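Local coordinates for protein long-chain-fatty-acid--CoA ligase FadD13 (Mycobacterium tuberculosis CDC1551, PDB 5ZRN) that is a ligase of the AMP-binding enzyme family, within the ANL clan, and binds 5'-O-{[(1R)-1-hydroxydodecyl]sulfamoyl}adenosine in this crystal form, at residues A[186-191]-A[212-217]; A[192-197]-A[219-224]; A[248-253]-A[273-278]; A[296-301]-A[313-318]. All coordinates share one frame; numbering follows the deposited sequence.

How the contacts relate
Contacts 1, 3 and 4 all touch the JSA molecule, each at a different part of it: W188 of contact 1 lies along the far end of the alkyl chain, G278 of contact 3 meets its nearer half, and G300 and Y301 of contact 4 hold the adenine. Contacts 3 and 4 lie in one sheet with centres about 10 Å apart, joined by T277 O and G300 N at 2.6 Å, a probable hydrogen bond. Contact 2 takes up the loop after helix 178-191 and the C-terminal end of helix 209-221, about 9 Å from contact 1 between centres, where F217 packs on V194. It also reaches contact 3 through D193 O, a probable acceptor for Y274 OH at 2.8 Å.

Contact 1: residues A[186-191]-A[212-217]; sequences SSWAST and LTTVIF. With JSA (5'-O-{[(1R)-1-hydroxydodecyl]sulfamoyl}adenosine), chain C.
T213 OG1 lies within hydrogen-bonding reach of V209 O and C307 O, which must share its single proton, and this probably restrains side-chain rotation. With OG1 held beside the backbone N (chi1 -68°), the methyl CG2 falls anti to that N and sits over the five-membered ring of the W188 indole, 3.9 Å from its centroid and almost on the ring normal, a CH-pi contact. The opposite face of the indole carries the alkyl tail of JSA, whose C12 lies 3.3 Å from W188 CD1. The tryptophan is a flat wall between helix 209-221 and the ligand, and its NE1 makes a weak hydrogen bond to G308 O. T214 OG1, bonded to A210 O, comes obliquely to W188 CZ3 at 3.6 Å. The six-membered ring of W188 turns its edge to the face of F217 in a T-shaped pair, centroids 5.9 Å apart and planes at 67°. A189 lies at the edge of the phenyl ring, its N near the ring plane and 3.3 Å from F217 CD2. Segments 186-191 and 212-217, on helices 178-191 and 209-221, cross at -68°; I216 packs on V181 and A185, L212 on helix 65-77 and strand 158-163.

Contact 2: residues A[192-197]-A[219-224]; sequences IDVRYR and AMRGVT
Y196 and R197 close over the end of the 209-221 helix, where the packing is tightest. R197 N donates to G222 O at 3.0 Å with an N-H...O angle of 151°, and the same oxygen lies 3.4 Å from Y196 CD1. The carbonyl O of R221 meets that ring at its edge. G222, the first residue beyond the helix, has a positive phi (82°) and no CB to collide with Y196 CD1, which lets this side of the ring approach. The ring reaches this place because its CG is anti to the backbone N (chi1 177°); its far end is tied by OH to S15 OG. R197 CG covers one face of the ring. The R221 chain, bent at chi2 and chi3, packs on R195 and Y196 and lays one guanidinium face over Y196 N, about 3.8 Å above the plane. Next to this, V194 CG1 meets CG2 of the buried V223 at 3.9 Å, the side chains crossing at about a right angle.

The outer side is looser. R195, exposed, starts away from 219-224; its side chain packs on R273 and its NH2 pairs with D193 OD1 at 3.5 Å. A water bridges R197 O and T224 OG1.

The loop 192-197 leads from helix 178-191 to strand 199-202, which passes through helix 209-221 to its parallel neighbour 224-227, a beta-alpha-beta crossover; T224 makes backbone hydrogen bonds with D198 and L200.

Contact 3: residues A[248-253]-A[273-278]; sequences GGAVPA and RYFITG. With JSA (5'-O-{[(1R)-1-hydroxydodecyl]sulfamoyl}adenosine), chain C.
A chi1 of -79° places F275 CG beside its own backbone N and brings the edge of the phenyl ring to G248, with CD2 3.3 Å from G248 O and the oxygen near the ring plane. In T277 the hydroxyl is anti to the backbone N (chi1 -171°) and is directed to A250 O, while CG2 takes the crowded position between N and the carbonyl carbon; that hydroxyl is too near a neighbouring atom in the model, so its bond is less certain.

The backbone does most of the joining. G248 N donates to Y274 O at 3.1 Å, in the carbonyl plane, I276 N to G248 O at 2.8 Å, and A250 N to I276 O at 2.9 Å, the last with a C=O...N angle of 176°. G248 O accepts this one N-H bond and is also approached by the CA-H of F275, at 2.9 Å from CA. G248 and F275, then G249 and I276, are parallel bridge partners, which makes strands 247-249 and 274-278 neighbours in the large sheet. V251 stands at the N-cap position of helix 252-258, whose L255 packs against A250 and F275.

Beyond I276 the second strand reaches the ligand, where G278 CA lies 3.7 Å from JSA C5'. With no CB to clash with that carbon, the glycine lets the alkyl chain lie against CA, consistent with apolar contact at this point.

Contact 4: residues A[296-301]-A[313-318]; sequences EVVQGY and LLSEDA. With JSA (5'-O-{[(1R)-1-hydroxydodecyl]sulfamoyl}adenosine), chain C.
Backbone bonds pair Q299 with L313 in both directions: L313 N donates to Q299 O at 2.7 Å, nearly straight on to the carbonyl, and Q299 N to L313 O at 3.2 Å with an angle at the hydrogen of 166°. Their side chains lie side by side and point the same way, Q299 OE1 coming 4.2 Å from L313 CD1 and a similar distance from A318 CB.

Further along, S315 takes over. With OG beside its own backbone N (chi1 -63°), the hydroxyl turns to strand 296-302 and gives a weak hydrogen bond to V297 O at 3.1 Å, while E296 CB and the extended glutamate chain flank it.

Q299 and L313 form an antiparallel hydrogen-bonded pair in the large mixed sheet: strand 296-302 runs parallel to 274-278 on one side and antiparallel to 310-313 on the other, so the strand pairing changes from parallel to antiparallel here.

Two waters supplement the direct bonds. One molecule lies within bonding distance of V297 O and L313 O; another stands between Q299 OE1, at 2.9 Å, and A318 O.

Contacts with the ligand come last along the strand. JSA N6 donates to G300 O at 2.8 Å, and Y301, its CG anti to the backbone N, presents its ring edge to the adenine, CD1 lying 3.6 Å from JSA C5. The tyrosine hydroxyl is hydrogen-bonded to D382 OD2, a carboxylate oxygen that itself bonds JSA.

Contact 1: residues A[186-191]-A[212-217]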
# COMPACT_ATOMS: atom_id res chain seq x y z
N SER A 186 9.94 -5.99 -2.05
CA SER A 186 11.34 -6.37 -2.18
C SER A 186 12.06 -5.26 -2.96
O SER A 186 13.18 -4.86 -2.63
CB SER A 186 11.44 -7.70 -2.92
OG SER A 186 12.65 -8.35 -2.62
N SER A 187 11.40 -4.77 -4.00
CA SER A 187 11.94 -3.69 -4.81
C SER A 187 12.20 -2.44 -3.96
O SER A 187 13.26 -1.83 -4.05
CB SER A 187 10.97 -3.34 -5.93
OG SER A 187 11.44 -2.22 -6.63
N TRP A 188 11.22 -2.08 -3.14
CA TRP A 188 11.31 -0.93 -2.26
C TRP A 188 12.43 -1.08 -1.23
O TRP A 188 13.25 -0.17 -1.05
CB TRP A 188 9.98 -0.74 -1.51
CG TRP A 188 8.88 -0.09 -2.29
CD1 TRP A 188 8.48 -0.39 -3.56
CD2 TRP A 188 7.99 0.93 -1.82
NE1 TRP A 188 7.41 0.39 -3.92
CE2 TRP A 188 7.09 1.21 -2.87
CE3 TRP A 188 7.88 1.64 -0.62
CZ2 TRP A 188 6.07 2.17 -2.75
CZ3 TRP A 188 6.87 2.60 -0.50
CH2 TRP A 188 5.98 2.85 -1.56
N ALA A 189 12.45 -2.22 -0.55
CA ALA A 189 13.46 -2.49 0.48
C ALA A 189 14.87 -2.54 -0.12
O ALA A 189 15.85 -2.31 0.59
CB ALA A 189 13.14 -3.81 1.19
N SER A 190 14.96 -2.84 -1.41
CA SER A 190 16.26 -2.90 -2.05
C SER A 190 16.63 -1.57 -2.71
O SER A 190 17.79 -1.34 -3.04
CB SER A 190 16.29 -4.01 -3.10
OG SER A 190 16.13 -5.28 -2.52
N THR A 191 15.65 -0.70 -2.89
CA THR A 191 15.95 0.57 -3.54
C THR A 191 16.13 1.75 -2.59
O THR A 191 17.15 2.42 -2.63
CB THR A 191 14.88 0.95 -4.60
OG1 THR A 191 14.80 -0.09 -5.59
CG2 THR A 191 15.25 2.25 -5.28
N LEU A 212 -0.13 -0.08 1.50
CA LEU A 212 -0.17 -1.52 1.71
C LEU A 212 1.23 -2.09 1.52
O LEU A 212 1.71 -2.87 2.34
CB LEU A 212 -1.14 -2.16 0.73
CG LEU A 212 -1.92 -3.37 1.24
CD1 LEU A 212 -2.73 -2.97 2.46
CD2 LEU A 212 -2.84 -3.89 0.14
N THR A 213 1.89 -1.67 0.45
CA THR A 213 3.23 -2.14 0.19
C THR A 213 4.17 -1.68 1.30
O THR A 213 5.19 -2.32 1.58
CB THR A 213 3.73 -1.63 -1.18
OG1 THR A 213 2.97 -2.24 -2.23
CG2 THR A 213 5.21 -1.95 -1.38
N THR A 214 3.82 -0.58 1.96
CA THR A 214 4.68 -0.07 3.03
C THR A 214 4.67 -0.94 4.29
O THR A 214 5.73 -1.22 4.85
CB THR A 214 4.30 1.39 3.39
OG1 THR A 214 4.57 2.23 2.26
CG2 THR A 214 5.11 1.88 4.58
N VAL A 215 3.49 -1.40 4.72
CA VAL A 215 3.43 -2.23 5.91
C VAL A 215 4.09 -3.58 5.64
O VAL A 215 4.72 -4.17 6.52
CB VAL A 215 1.96 -2.49 6.40
CG1 VAL A 215 1.19 -1.18 6.47
CG2 VAL A 215 1.26 -3.47 5.49
N ILE A 216 3.95 -4.06 4.42
CA ILE A 216 4.52 -5.35 4.05
C ILE A 216 6.04 -5.25 3.93
O ILE A 216 6.77 -6.06 4.50
CB ILE A 216 3.89 -5.86 2.72
CG1 ILE A 216 2.40 -6.13 2.94
CG2 ILE A 216 4.58 -7.14 2.24
CD1 ILE A 216 1.62 -6.39 1.68
N PHE A 217 6.51 -4.24 3.22
CA PHE A 217 7.94 -4.05 3.06
C PHE A 217 8.60 -3.77 4.42
O PHE A 217 9.78 -4.10 4.62
CB PHE A 217 8.18 -2.94 2.02
CG PHE A 217 9.05 -1.80 2.47
CD1 PHE A 217 8.58 -0.84 3.35
CD2 PHE A 217 10.33 -1.65 1.94
CE1 PHE A 217 9.36 0.26 3.69
CE2 PHE A 217 11.11 -0.55 2.27
CZ PHE A 217 10.62 0.41 3.15
C4 JSA C . 2.23 10.40 -11.23
C5 JSA C . 3.26 10.16 -10.33
C6 JSA C . 4.36 11.00 -10.35
N9 JSA C . 1.30 9.48 -11.01
C2 JSA C . 3.40 12.21 -12.07
C12 JSA C . 10.55 1.85 -4.79
C11 JSA C . 9.68 2.93 -4.13
C10 JSA C . 8.59 3.41 -5.09
C9' JSA C . 7.72 4.49 -4.44
C8' JSA C . 6.58 4.89 -5.39
C7' JSA C . 5.63 5.90 -4.75
C6' JSA C . 4.44 6.15 -5.68
C5' JSA C . 3.44 7.14 -5.08
C4' JSA C . 2.24 7.31 -6.02
C3' JSA C . 1.48 5.99 -6.15
C2' JSA C . 0.45 6.04 -7.29
C1' JSA C . -0.26 4.69 -7.40
O1 JSA C . -1.15 4.54 -6.29
N8 JSA C . -1.03 4.60 -8.65
S1 JSA C . -2.36 5.54 -8.63
O2P JSA C . -2.36 6.38 -7.40
O1P JSA C . -3.58 4.66 -8.65
O5' JSA C . -2.36 6.37 -9.79
C5A JSA C . -1.38 6.17 -10.81
C4A JSA C . -1.21 7.41 -11.68
O4' JSA C . -0.86 8.56 -10.89
C3A JSA C . -0.04 7.25 -12.65
O3' JSA C . -0.47 6.49 -13.78
C2A JSA C . 0.11 8.71 -13.06
O2' JSA C . -0.97 9.09 -13.90
C1A JSA C . -0.01 9.41 -11.70
C8 JSA C . 1.71 8.69 -10.02
N7 JSA C . 2.91 9.10 -9.60
N3 JSA C . 2.34 11.43 -12.09
N1 JSA C . 4.40 12.01 -11.23
N6 JSA C . 5.37 10.82 -9.49

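Contact 2: residues A[192-197]-A[219-224]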
# COMPACT_ATOMS: atom_id res chain seq x y z
N ILE A 192 15.14 2.01 -1.74
CA ILE A 192 15.29 3.12 -0.83
C ILE A 192 16.16 2.74 0.36
O ILE A 192 16.30 1.57 0.71
CB ILE A 192 13.92 3.66 -0.35
CG1 ILE A 192 13.31 2.73 0.69
CG2 ILE A 192 12.98 3.77 -1.55
CD1 ILE A 192 11.99 3.23 1.25
N ASP A 193 16.76 3.75 0.98
CA ASP A 193 17.64 3.56 2.12
C ASP A 193 16.88 3.22 3.40
O ASP A 193 16.67 4.08 4.26
CB ASP A 193 18.48 4.83 2.32
CG ASP A 193 19.57 4.66 3.36
OD1 ASP A 193 20.22 5.67 3.70
OD2 ASP A 193 19.78 3.53 3.84
N VAL A 194 16.46 1.96 3.51
CA VAL A 194 15.74 1.48 4.69
C VAL A 194 16.70 0.61 5.48
O VAL A 194 17.51 -0.10 4.89
CB VAL A 194 14.55 0.58 4.36
CG1 VAL A 194 13.38 0.95 5.25
CG2 VAL A 194 14.21 0.66 2.89
N ARG A 195 16.58 0.65 6.80
CA ARG A 195 17.47 -0.11 7.66
C ARG A 195 16.74 -0.92 8.71
O ARG A 195 15.67 -0.53 9.18
CB ARG A 195 18.45 0.83 8.36
CG ARG A 195 19.15 1.79 7.43
CD ARG A 195 20.02 2.78 8.21
NE ARG A 195 20.61 3.79 7.33
CZ ARG A 195 21.24 4.87 7.76
NH1 ARG A 195 21.36 5.08 9.07
NH2 ARG A 195 21.71 5.76 6.89
N TYR A 196 17.33 -2.04 9.09
CA TYR A 196 16.75 -2.87 10.12
C TYR A 196 16.52 -1.96 11.33
O TYR A 196 17.31 -1.07 11.60
CB TYR A 196 17.72 -3.99 10.49
CG TYR A 196 17.22 -4.88 11.61
CD1 TYR A 196 15.91 -5.33 11.64
CD2 TYR A 196 18.09 -5.29 12.62
CE1 TYR A 196 15.47 -6.18 12.64
CE2 TYR A 196 17.66 -6.15 13.62
CZ TYR A 196 16.34 -6.59 13.63
OH TYR A 196 15.92 -7.44 14.61
N ARG A 197 15.40 -2.19 12.02
CA ARG A 197 15.00 -1.43 13.20
C ARG A 197 14.65 0.04 12.93
O ARG A 197 14.38 0.79 13.86
CB ARG A 197 16.08 -1.51 14.29
CG ARG A 197 16.22 -2.88 14.94
CD ARG A 197 17.21 -2.81 16.09
NE ARG A 197 18.48 -2.26 15.65
CZ ARG A 197 19.51 -1.98 16.45
NH1 ARG A 197 19.42 -2.20 17.75
NH2 ARG A 197 20.63 -1.48 15.94
N ALA A 219 7.70 -5.17 7.29
CA ALA A 219 7.84 -6.46 7.96
C ALA A 219 9.01 -7.22 7.35
O ALA A 219 9.72 -7.95 8.03
CB ALA A 219 6.56 -7.27 7.80
N MET A 220 9.20 -7.05 6.04
CA MET A 220 10.28 -7.72 5.34
C MET A 220 11.67 -7.24 5.77
O MET A 220 12.61 -8.02 5.87
CB MET A 220 10.12 -7.50 3.83
CG MET A 220 11.10 -8.30 2.99
SD MET A 220 11.04 -7.90 1.25
CE MET A 220 9.69 -8.99 0.71
N ARG A 221 11.79 -5.94 6.03
CA ARG A 221 13.07 -5.37 6.42
C ARG A 221 13.19 -5.37 7.93
O ARG A 221 14.29 -5.26 8.48
CB ARG A 221 13.18 -3.94 5.89
CG ARG A 221 14.37 -3.11 6.42
CD ARG A 221 15.73 -3.64 5.98
NE ARG A 221 16.16 -4.79 6.77
CZ ARG A 221 17.35 -5.38 6.65
NH1 ARG A 221 18.24 -4.93 5.77
NH2 ARG A 221 17.67 -6.40 7.43
N GLY A 222 12.06 -5.52 8.61
CA GLY A 222 12.08 -5.51 10.06
C GLY A 222 12.09 -4.08 10.55
O GLY A 222 12.94 -3.68 11.35
N VAL A 223 11.15 -3.29 10.04
CA VAL A 223 11.00 -1.89 10.41
C VAL A 223 9.84 -1.75 11.39
O VAL A 223 8.89 -2.53 11.36
CB VAL A 223 10.70 -1.01 9.18
CG1 VAL A 223 10.31 0.40 9.64
CG2 VAL A 223 11.90 -0.96 8.26
N THR A 224 9.94 -0.76 12.27
CA THR A 224 8.88 -0.48 13.24
C THR A 224 7.93 0.53 12.58
O THR A 224 8.29 1.67 12.33
CB THR A 224 9.45 0.15 14.52
OG1 THR A 224 10.34 -0.79 15.15
CG2 THR A 224 8.33 0.50 15.50
O HOH W 1 12.91 0.54 15.93

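Contact 3: residues A[248-253]-A[273-278]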
# COMPACT_ATOMS: atom_id res chain seq x y z
N GLY A 248 9.64 8.94 6.55
CA GLY A 248 8.25 9.31 6.49
C GLY A 248 7.68 9.36 5.08
O GLY A 248 8.31 9.91 4.17
N GLY A 249 6.50 8.78 4.91
CA GLY A 249 5.85 8.80 3.61
C GLY A 249 4.88 9.97 3.59
O GLY A 249 4.26 10.30 4.61
N ALA A 250 4.74 10.61 2.43
CA ALA A 250 3.83 11.74 2.30
C ALA A 250 3.68 12.16 0.85
O ALA A 250 4.34 11.63 -0.04
CB ALA A 250 4.35 12.90 3.12
N VAL A 251 2.79 13.12 0.63
CA VAL A 251 2.53 13.66 -0.70
C VAL A 251 3.02 15.11 -0.66
O VAL A 251 3.03 15.73 0.41
CB VAL A 251 1.02 13.56 -1.04
CG1 VAL A 251 0.19 14.02 0.15
CG2 VAL A 251 0.69 14.40 -2.26
N PRO A 252 3.45 15.67 -1.80
CA PRO A 252 3.93 17.05 -1.83
C PRO A 252 3.09 18.06 -1.04
O PRO A 252 3.62 18.94 -0.37
CB PRO A 252 3.98 17.36 -3.31
CG PRO A 252 4.41 16.05 -3.88
CD PRO A 252 3.53 15.06 -3.14
N ALA A 253 1.77 17.93 -1.14
CA ALA A 253 0.87 18.83 -0.44
C ALA A 253 1.15 18.80 1.06
O ALA A 253 1.42 19.83 1.68
CB ALA A 253 -0.57 18.44 -0.72
N ARG A 273 15.63 11.12 8.64
CA ARG A 273 16.50 11.26 7.48
C ARG A 273 15.81 11.76 6.20
O ARG A 273 16.32 12.65 5.53
CB ARG A 273 17.18 9.92 7.18
CG ARG A 273 17.75 9.22 8.41
CD ARG A 273 18.74 8.14 8.02
NE ARG A 273 18.14 7.03 7.27
CZ ARG A 273 17.60 5.94 7.82
NH1 ARG A 273 17.57 5.79 9.13
NH2 ARG A 273 17.09 5.00 7.04
N TYR A 274 14.65 11.20 5.85
CA TYR A 274 13.97 11.63 4.63
C TYR A 274 12.50 11.26 4.49
O TYR A 274 11.97 10.43 5.24
CB TYR A 274 14.71 11.10 3.40
CG TYR A 274 14.69 9.59 3.26
CD1 TYR A 274 15.65 8.80 3.89
CD2 TYR A 274 13.68 8.96 2.53
CE1 TYR A 274 15.62 7.40 3.79
CE2 TYR A 274 13.63 7.57 2.42
CZ TYR A 274 14.61 6.79 3.05
OH TYR A 274 14.56 5.42 2.95
N PHE A 275 11.86 11.89 3.51
CA PHE A 275 10.46 11.65 3.19
C PHE A 275 10.40 10.97 1.83
O PHE A 275 11.27 11.20 0.98
CB PHE A 275 9.67 12.97 3.08
CG PHE A 275 9.28 13.58 4.39
CD1 PHE A 275 9.89 14.75 4.84
CD2 PHE A 275 8.28 13.00 5.18
CE1 PHE A 275 9.51 15.34 6.05
CE2 PHE A 275 7.89 13.59 6.38
CZ PHE A 275 8.51 14.76 6.82
N ILE A 276 9.39 10.13 1.63
CA ILE A 276 9.19 9.47 0.34
C ILE A 276 7.88 10.08 -0.16
O ILE A 276 6.92 10.19 0.60
CB ILE A 276 8.99 7.95 0.48
CG1 ILE A 276 10.20 7.31 1.14
CG2 ILE A 276 8.77 7.33 -0.90
CD1 ILE A 276 9.97 5.87 1.53
N THR A 277 7.86 10.48 -1.42
CA THR A 277 6.66 11.07 -1.99
C THR A 277 6.41 10.63 -3.42
O THR A 277 7.26 10.01 -4.06
CB THR A 277 6.74 12.62 -1.94
OG1 THR A 277 5.46 13.17 -2.30
CG2 THR A 277 7.79 13.15 -2.89
N GLY A 278 5.22 10.95 -3.92
CA GLY A 278 4.86 10.58 -5.28
C GLY A 278 3.46 11.06 -5.63
O GLY A 278 2.72 11.54 -4.77
C4 JSA C . 2.23 10.40 -11.23
C5 JSA C . 3.26 10.16 -10.33
C6 JSA C . 4.36 11.00 -10.35
N9 JSA C . 1.30 9.48 -11.01
C2 JSA C . 3.40 12.21 -12.07
C12 JSA C . 10.55 1.85 -4.79
C11 JSA C . 9.68 2.93 -4.13
C10 JSA C . 8.59 3.41 -5.09
C9' JSA C . 7.72 4.49 -4.44
C8' JSA C . 6.58 4.89 -5.39
C7' JSA C . 5.63 5.90 -4.75
C6' JSA C . 4.44 6.15 -5.68
C5' JSA C . 3.44 7.14 -5.08
C4' JSA C . 2.24 7.31 -6.02
C3' JSA C . 1.48 5.99 -6.15
C2' JSA C . 0.45 6.04 -7.29
C1' JSA C . -0.26 4.69 -7.40
O1 JSA C . -1.15 4.54 -6.29
N8 JSA C . -1.03 4.60 -8.65
S1 JSA C . -2.36 5.54 -8.63
O2P JSA C . -2.36 6.38 -7.40
O1P JSA C . -3.58 4.66 -8.65
O5' JSA C . -2.36 6.37 -9.79
C5A JSA C . -1.38 6.17 -10.81
C4A JSA C . -1.21 7.41 -11.68
O4' JSA C . -0.86 8.56 -10.89
C3A JSA C . -0.04 7.25 -12.65
O3' JSA C . -0.47 6.49 -13.78
C2A JSA C . 0.11 8.71 -13.06
O2' JSA C . -0.97 9.09 -13.90
C1A JSA C . -0.01 9.41 -11.70
C8 JSA C . 1.71 8.69 -10.02
N7 JSA C . 2.91 9.10 -9.60
N3 JSA C . 2.34 11.43 -12.09
N1 JSA C . 4.40 12.01 -11.23
N6 JSA C . 5.37 10.82 -9.49

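Contact 4: residues A[296-301]-A[313-318]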
# COMPACT_ATOMS: atom_id res chain seq x y z
N GLU A 296 16.08 15.10 3.55
CA GLU A 296 16.06 14.66 2.16
C GLU A 296 14.69 14.19 1.69
O GLU A 296 13.83 13.82 2.50
CB GLU A 296 17.11 13.56 1.95
CG GLU A 296 18.54 14.05 2.14
CD GLU A 296 19.58 13.05 1.67
OE1 GLU A 296 20.77 13.42 1.63
OE2 GLU A 296 19.20 11.89 1.35
N VAL A 297 14.49 14.19 0.38
CA VAL A 297 13.22 13.78 -0.21
C VAL A 297 13.39 12.91 -1.45
O VAL A 297 14.02 13.32 -2.42
CB VAL A 297 12.37 15.01 -0.61
CG1 VAL A 297 11.01 14.55 -1.12
CG2 VAL A 297 12.20 15.95 0.58
N VAL A 298 12.81 11.70 -1.41
CA VAL A 298 12.84 10.80 -2.56
C VAL A 298 11.43 10.80 -3.16
O VAL A 298 10.43 10.73 -2.42
CB VAL A 298 13.24 9.33 -2.18
CG1 VAL A 298 14.65 9.30 -1.61
CG2 VAL A 298 12.26 8.75 -1.18
N GLN A 299 11.34 10.90 -4.48
CA GLN A 299 10.04 10.94 -5.16
C GLN A 299 9.87 9.74 -6.11
O GLN A 299 10.79 9.38 -6.85
CB GLN A 299 9.93 12.25 -5.95
CG GLN A 299 10.36 13.47 -5.14
CD GLN A 299 10.66 14.69 -6.01
OE1 GLN A 299 11.76 15.25 -5.93
NE2 GLN A 299 9.70 15.10 -6.82
N GLY A 300 8.69 9.13 -6.10
CA GLY A 300 8.48 7.99 -6.96
C GLY A 300 7.28 8.11 -7.89
O GLY A 300 6.45 9.00 -7.73
N TYR A 301 7.22 7.21 -8.86
CA TYR A 301 6.13 7.15 -9.82
C TYR A 301 5.68 5.71 -9.88
O TYR A 301 6.50 4.80 -10.09
CB TYR A 301 6.61 7.58 -11.20
CG TYR A 301 5.74 7.06 -12.34
CD1 TYR A 301 4.53 7.67 -12.66
CD2 TYR A 301 6.16 5.98 -13.12
CE1 TYR A 301 3.76 7.22 -13.74
CE2 TYR A 301 5.42 5.53 -14.19
CZ TYR A 301 4.22 6.15 -14.50
OH TYR A 301 3.49 5.71 -15.59
N LEU A 313 13.22 8.98 -7.86
CA LEU A 313 14.19 10.06 -8.05
C LEU A 313 14.90 10.33 -6.73
O LEU A 313 14.31 10.85 -5.79
CB LEU A 313 13.49 11.35 -8.50
CG LEU A 313 14.33 12.33 -9.31
CD1 LEU A 313 13.66 13.70 -9.31
CD2 LEU A 313 15.72 12.45 -8.72
N LEU A 314 16.18 9.97 -6.67
CA LEU A 314 16.96 10.17 -5.46
C LEU A 314 17.14 11.67 -5.18
O LEU A 314 17.13 12.49 -6.10
CB LEU A 314 18.32 9.49 -5.62
CG LEU A 314 18.33 7.95 -5.49
CD1 LEU A 314 17.06 7.34 -6.04
CD2 LEU A 314 19.55 7.41 -6.23
N SER A 315 17.29 12.03 -3.91
CA SER A 315 17.46 13.43 -3.54
C SER A 315 18.50 14.12 -4.41
O SER A 315 18.24 15.16 -5.02
CB SER A 315 17.87 13.55 -2.08
OG SER A 315 16.85 13.05 -1.23
N GLU A 316 19.69 13.52 -4.46
CA GLU A 316 20.80 14.06 -5.24
C GLU A 316 20.42 14.58 -6.64
O GLU A 316 21.12 15.44 -7.18
CB GLU A 316 21.90 13.01 -5.37
CG GLU A 316 21.42 11.64 -5.81
CD GLU A 316 22.55 10.65 -6.03
OE1 GLU A 316 23.36 10.87 -6.95
OE2 GLU A 316 22.63 9.66 -5.27
N ASP A 317 19.34 14.07 -7.22
CA ASP A 317 18.95 14.52 -8.56
C ASP A 317 17.68 15.36 -8.55
O ASP A 317 17.15 15.71 -9.61
CB ASP A 317 18.75 13.33 -9.49
CG ASP A 317 19.96 12.42 -9.55
OD1 ASP A 317 21.08 12.93 -9.79
OD2 ASP A 317 19.79 11.20 -9.37
N ALA A 318 17.18 15.68 -7.36
CA ALA A 318 15.96 16.46 -7.23
C ALA A 318 15.99 17.77 -8.02
O ALA A 318 15.03 18.09 -8.72
CB ALA A 318 15.68 16.76 -5.75
C4 JSA C . 2.23 10.40 -11.23
C5 JSA C . 3.26 10.16 -10.33
C6 JSA C . 4.36 11.00 -10.35
N9 JSA C . 1.30 9.48 -11.01
C2 JSA C . 3.40 12.21 -12.07
C12 JSA C . 10.55 1.85 -4.79
C11 JSA C . 9.68 2.93 -4.13
C10 JSA C . 8.59 3.41 -5.09
C9' JSA C . 7.72 4.49 -4.44
C8' JSA C . 6.58 4.89 -5.39
C7' JSA C . 5.63 5.90 -4.75
C6' JSA C . 4.44 6.15 -5.68
C5' JSA C . 3.44 7.14 -5.08
C4' JSA C . 2.24 7.31 -6.02
C3' JSA C . 1.48 5.99 -6.15
C2' JSA C . 0.45 6.04 -7.29
C1' JSA C . -0.26 4.69 -7.40
O1 JSA C . -1.15 4.54 -6.29
N8 JSA C . -1.03 4.60 -8.65
S1 JSA C . -2.36 5.54 -8.63
O2P JSA C . -2.36 6.38 -7.40
O1P JSA C . -3.58 4.66 -8.65
O5' JSA C . -2.36 6.37 -9.79
C5A JSA C . -1.38 6.17 -10.81
C4A JSA C . -1.21 7.41 -11.68
O4' JSA C . -0.86 8.56 -10.89
C3A JSA C . -0.04 7.25 -12.65
O3' JSA C . -0.47 6.49 -13.78
C2A JSA C . 0.11 8.71 -13.06
O2' JSA C . -0.97 9.09 -13.90
C1A JSA C . -0.01 9.41 -11.70
C8 JSA C . 1.71 8.69 -10.02
N7 JSA C . 2.91 9.10 -9.60
N3 JSA C . 2.34 11.43 -12.09
N1 JSA C . 4.40 12.01 -11.23
N6 JSA C . 5.37 10.82 -9.49
O HOH W 2 13.68 13.17 -5.08
O HOH W 3 12.30 17.42 -7.80